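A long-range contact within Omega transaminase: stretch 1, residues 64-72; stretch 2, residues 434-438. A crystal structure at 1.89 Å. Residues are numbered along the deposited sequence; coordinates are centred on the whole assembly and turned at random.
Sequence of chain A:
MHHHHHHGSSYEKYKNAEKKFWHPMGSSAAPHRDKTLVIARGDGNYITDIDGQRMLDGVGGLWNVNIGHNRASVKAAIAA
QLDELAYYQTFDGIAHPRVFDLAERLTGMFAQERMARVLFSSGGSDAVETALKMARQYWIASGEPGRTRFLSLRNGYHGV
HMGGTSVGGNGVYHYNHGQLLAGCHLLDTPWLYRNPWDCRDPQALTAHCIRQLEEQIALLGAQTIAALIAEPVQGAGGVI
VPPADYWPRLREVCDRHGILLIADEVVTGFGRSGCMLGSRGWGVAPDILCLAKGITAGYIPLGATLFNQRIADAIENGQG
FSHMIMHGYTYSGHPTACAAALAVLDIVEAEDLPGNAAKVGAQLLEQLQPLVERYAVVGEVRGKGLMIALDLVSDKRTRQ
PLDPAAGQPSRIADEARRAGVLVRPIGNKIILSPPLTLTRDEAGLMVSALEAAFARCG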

ATOM      1  N   ASN A  64       5.023 -11.177 -32.861  1.00 20.47           N
ATOM      2  CA  ASN A  64       3.892 -10.359 -33.283  1.00 22.06           C
ATOM      3  C   ASN A  64       3.777 -10.159 -34.796  1.00 24.08           C
ATOM      4  O   ASN A  64       2.692  -9.842 -35.289  1.00 24.00           O
ATOM      5  CB  ASN A  64       3.924  -9.000 -32.575  1.00 22.35           C
ATOM      6  CG  ASN A  64       5.183  -8.197 -32.861  1.00 23.02           C
ATOM      7  OD1 ASN A  64       6.260  -8.751 -33.078  1.00 24.66           O
ATOM      8  ND2 ASN A  64       5.058  -6.875 -32.825  1.00 22.46           N
ATOM      9  N   VAL A  65       4.855 -10.358 -35.550  1.00 23.08           N
ATOM     10  CA  VAL A  65       4.766 -10.188 -36.999  1.00 22.72           C
ATOM     11  C   VAL A  65       4.278 -11.512 -37.571  1.00 22.27           C
ATOM     12  O   VAL A  65       5.011 -12.211 -38.279  1.00 23.46           O
ATOM     13  CB  VAL A  65       6.118  -9.747 -37.594  1.00 22.32           C
ATOM     14  CG1 VAL A  65       5.975  -9.377 -39.067  1.00 20.15           C
ATOM     15  CG2 VAL A  65       6.685  -8.582 -36.810  1.00 21.32           C
ATOM     16  N   ASN A  66       3.024 -11.853 -37.264  1.00 21.61           N
ATOM     17  CA  ASN A  66       2.506 -13.204 -37.452  1.00 24.85           C
ATOM     18  C   ASN A  66       2.076 -13.489 -38.882  1.00 28.71           C
ATOM     19  O   ASN A  66       1.924 -14.661 -39.246  1.00 29.33           O
ATOM     20  CB  ASN A  66       1.339 -13.447 -36.498  1.00 25.24           C
ATOM     21  CG  ASN A  66       1.778 -13.464 -35.041  1.00 24.90           C
ATOM     22  OD1 ASN A  66       2.959 -13.286 -34.736  1.00 24.86           O
ATOM     23  ND2 ASN A  66       0.834 -13.676 -34.140  1.00 18.55           N
ATOM     24  N   ILE A  67       1.833 -12.450 -39.685  1.00 29.41           N
ATOM     25  CA  ILE A  67       1.523 -12.625 -41.099  1.00 29.20           C
ATOM     26  C   ILE A  67       2.731 -12.402 -41.996  1.00 30.87           C
ATOM     27  O   ILE A  67       2.596 -12.480 -43.226  1.00 34.45           O
ATOM     28  CB  ILE A  67       0.378 -11.698 -41.538  1.00 26.50           C
ATOM     29  CG1 ILE A  67       0.847 -10.240 -41.499  1.00 23.31           C
ATOM     30  CG2 ILE A  67      -0.842 -11.941 -40.662  1.00 28.09           C
ATOM     31  CD1 ILE A  67      -0.180  -9.243 -41.979  1.00 21.37           C
ATOM     32  N   GLY A  68       3.885 -12.072 -41.431  1.00 30.80           N
ATOM     33  CA  GLY A  68       5.072 -11.785 -42.209  1.00 31.73           C
ATOM     34  C   GLY A  68       5.254 -10.301 -42.484  1.00 31.13           C
ATOM     35  O   GLY A  68       4.323  -9.501 -42.421  1.00 32.10           O
ATOM     36  N   HIS A  69       6.483  -9.934 -42.822  1.00 30.53           N
ATOM     37  CA  HIS A  69       6.766  -8.539 -43.114  1.00 32.45           C
ATOM     38  C   HIS A  69       6.256  -8.162 -44.502  1.00 35.52           C
ATOM     39  O   HIS A  69       6.151  -9.002 -45.402  1.00 37.36           O
ATOM     40  CB  HIS A  69       8.269  -8.252 -43.044  1.00 30.39           C
ATOM     41  CG  HIS A  69       8.885  -8.525 -41.708  1.00 27.76           C
ATOM     42  ND1 HIS A  69       8.904  -7.589 -40.697  1.00 26.96           N
ATOM     43  CD2 HIS A  69       9.550  -9.605 -41.235  1.00 27.21           C
ATOM     44  CE1 HIS A  69       9.523  -8.095 -39.643  1.00 27.13           C
ATOM     45  NE2 HIS A  69       9.928  -9.315 -39.946  1.00 27.71           N
ATOM     46  N   ASN A  70       5.908  -6.884 -44.656  1.00 35.46           N
ATOM     47  CA  ASN A  70       5.698  -6.264 -45.971  1.00 32.45           C
ATOM     48  C   ASN A  70       4.516  -6.868 -46.738  1.00 31.13           C
ATOM     49  O   ASN A  70       4.568  -7.029 -47.958  1.00 30.88           O
ATOM     50  CB  ASN A  70       6.975  -6.326 -46.808  1.00 31.56           C
ATOM     51  CG  ASN A  70       7.108  -5.153 -47.756  1.00 31.19           C
ATOM     52  OD1 ASN A  70       6.467  -4.121 -47.581  1.00 31.37           O
ATOM     53  ND2 ASN A  70       7.966  -5.297 -48.754  1.00 32.56           N
ATOM     54  N   ARG A  71       3.438  -7.201 -46.027  1.00 29.79           N
ATOM     55  CA  ARG A  71       2.211  -7.659 -46.684  1.00 30.89           C
ATOM     56  C   ARG A  71       1.519  -6.482 -47.375  1.00 29.25           C
ATOM     57  O   ARG A  71       1.179  -5.486 -46.725  1.00 27.12           O
ATOM     58  CB  ARG A  71       1.272  -8.312 -45.672  1.00 32.96           C
ATOM     59  CG  ARG A  71       1.788  -9.621 -45.068  1.00 34.42           C
ATOM     60  CD  ARG A  71       1.981 -10.712 -46.126  1.00 36.74           C
ATOM     61  NE  ARG A  71       0.728 -11.173 -46.718  1.00 37.46           N
ATOM     62  CZ  ARG A  71       0.052 -12.247 -46.312  1.00 37.50           C
ATOM     63  NH1 ARG A  71       0.500 -12.987 -45.303  1.00 37.97           N
ATOM     64  NH2 ARG A  71      -1.078 -12.584 -46.917  1.00 36.12           N
ATOM     65  N   ALA A  72       1.303  -6.602 -48.696  1.00 29.62           N
ATOM     66  CA  ALA A  72       0.804  -5.475 -49.484  1.00 26.47           C
ATOM     67  C   ALA A  72      -0.589  -5.043 -49.033  1.00 24.83           C
ATOM     68  O   ALA A  72      -0.842  -3.850 -48.834  1.00 24.23           O
ATOM     69  CB  ALA A  72       0.808  -5.834 -50.970  1.00 26.29           C
ATOM     70  N   PRO A 434       8.439 -17.700 -34.518  1.00 30.44           N
ATOM     71  CA  PRO A 434       8.463 -17.146 -35.871  1.00 29.11           C
ATOM     72  C   PRO A 434       7.073 -16.752 -36.332  1.00 28.91           C
ATOM     73  O   PRO A 434       6.082 -17.026 -35.636  1.00 28.60           O
ATOM     74  CB  PRO A 434       9.008 -18.318 -36.697  1.00 29.79           C
ATOM     75  CG  PRO A 434       8.462 -19.512 -35.993  1.00 29.32           C
ATOM     76  CD  PRO A 434       8.511 -19.173 -34.529  1.00 30.43           C
ATOM     77  N   PRO A 435       6.957 -16.110 -37.504  1.00 29.98           N
ATOM     78  CA  PRO A 435       5.623 -15.828 -38.053  1.00 19.27           C
ATOM     79  C   PRO A 435       4.818 -17.107 -38.211  1.00 23.26           C
ATOM     80  O   PRO A 435       5.365 -18.197 -38.389  1.00 19.93           O
ATOM     81  CB  PRO A 435       5.922 -15.173 -39.406  1.00 24.90           C
ATOM     82  CG  PRO A 435       7.279 -14.534 -39.222  1.00 19.09           C
ATOM     83  CD  PRO A 435       8.029 -15.456 -38.284  1.00 30.44           C
ATOM     84  N   LEU A 436       3.499 -16.965 -38.121  1.00 25.63           N
ATOM     85  CA  LEU A 436       2.621 -18.126 -38.212  1.00 26.45           C
ATOM     86  C   LEU A 436       2.506 -18.661 -39.632  1.00 28.48           C
ATOM     87  O   LEU A 436       1.933 -19.740 -39.828  1.00 31.08           O
ATOM     88  CB  LEU A 436       1.243 -17.773 -37.654  1.00 25.64           C
ATOM     89  CG  LEU A 436       1.276 -17.276 -36.201  1.00 26.54           C
ATOM     90  CD1 LEU A 436      -0.120 -17.229 -35.595  1.00 25.74           C
ATOM     91  CD2 LEU A 436       2.218 -18.095 -35.315  1.00 27.58           C
ATOM     92  N   THR A 437       3.038 -17.941 -40.617  1.00 27.76           N
ATOM     93  CA  THR A 437       3.133 -18.430 -41.983  1.00 29.00           C
ATOM     94  C   THR A 437       4.334 -19.345 -42.207  1.00 30.59           C
ATOM     95  O   THR A 437       4.564 -19.750 -43.351  1.00 32.17           O
ATOM     96  CB  THR A 437       3.173 -17.254 -42.961  1.00 27.13           C
ATOM     97  OG1 THR A 437       4.288 -16.408 -42.653  1.00 29.08           O
ATOM     98  CG2 THR A 437       1.874 -16.454 -42.885  1.00 25.16           C
ATOM     99  N   LEU A 438       5.082 -19.681 -41.152  1.00 30.33           N
ATOM    100  CA  LEU A 438       6.248 -20.549 -41.275  1.00 31.98           C
ATOM    101  C   LEU A 438       5.908 -21.828 -42.030  1.00 36.60           C
ATOM    102  O   LEU A 438       4.859 -22.436 -41.819  1.00 38.19           O
ATOM    103  CB  LEU A 438       6.783 -20.902 -39.891  1.00 29.80           C
ATOM    104  CG  LEU A 438       8.171 -21.533 -39.865  1.00 27.22           C
ATOM    105  CD1 LEU A 438       9.232 -20.454 -39.929  1.00 27.82           C
ATOM    106  CD2 LEU A 438       8.339 -22.375 -38.619  1.00 24.44           C
TER

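This is a small contact between two loops, each folded into a type I beta turn, held by one weak backbone hydrogen bond and otherwise by the packing of aliphatic side-chain atoms against main-chain carbonyls and each other. The partners lie at least 366 residues apart in the sequence, and the two sides together bury 266 Å² of surface against one another.

The turns set the terms. One runs from Val 65 to Gly 68, the other from Pro 435 to Leu 438, and they come closest in register at Asn 66 and Pro 435, whose CA atoms are 4.1 Å apart. Neither stretch offers a regular strand edge, so there is no ladder of paired amides. Instead, Leu 436 N donates to Asn 66 O at 3.0 Å. The N-H...O angle of 135° makes this bond weak despite an ordinary length, and it is the sole hydrogen bond between the stretches. Both atoms belong to the middle of their turns, where the turn's own closing bond does not engage them: Leu 438 N to Pro 435 O, 3.1 Å, closes the second turn, while Gly 68 N to Val 65 O, a weak bond of 3.3 Å, closes the first.

Around this bond the packing is tight. Pro 435 brings its CB to 3.3 Å from Val 65 O, the same carbonyl that receives the turn bond from Gly 68, and the same CB sits 4.2 Å from Gly 68 N. Proline has no amide hydrogen to give, and what Pro 435 brings to Val 65 and Gly 68 is carbon. Asn 66, which has the largest area covered by the other stretch, contributes more than its carbonyl: its CB lies 3.8 Å from Leu 436 CG. Its side-chain OD1 is hydrogen-bonded elsewhere in the structure.

Gly 68 obeys a local rule first. With phi/psi of 95/160, a CB would be jammed against the carbonyl oxygen of Ile 67, and that alone calls for glycine. A CB in the ideal position would stand 4.0 Å from Thr 437 OG1 and 5.0 Å from Pro 435 CB, so the facing loop is not what excludes a side chain here.

At Thr 437 the CA-to-CB bond points toward stretch 1, and both branches come near Ile 67 O, CG2 at 4.1 Å and OG1 at 4.3 Å, and OG1 has a hydrogen bond elsewhere in the structure. Thr 437 CG2 is also 4.4 Å from Arg 71 NH1, at the edge of the guanidinium and near its plane. Those two neighbours are themselves joined, since Arg 71 NH1 donates to Ile 67 O at 3.0 Å with an angle of 155°. The methyl therefore rests beside a polar pair already bonded to each other. The lesson for design is economical: two turns, a single amide-to-carbonyl link, and carbon packed against backbone.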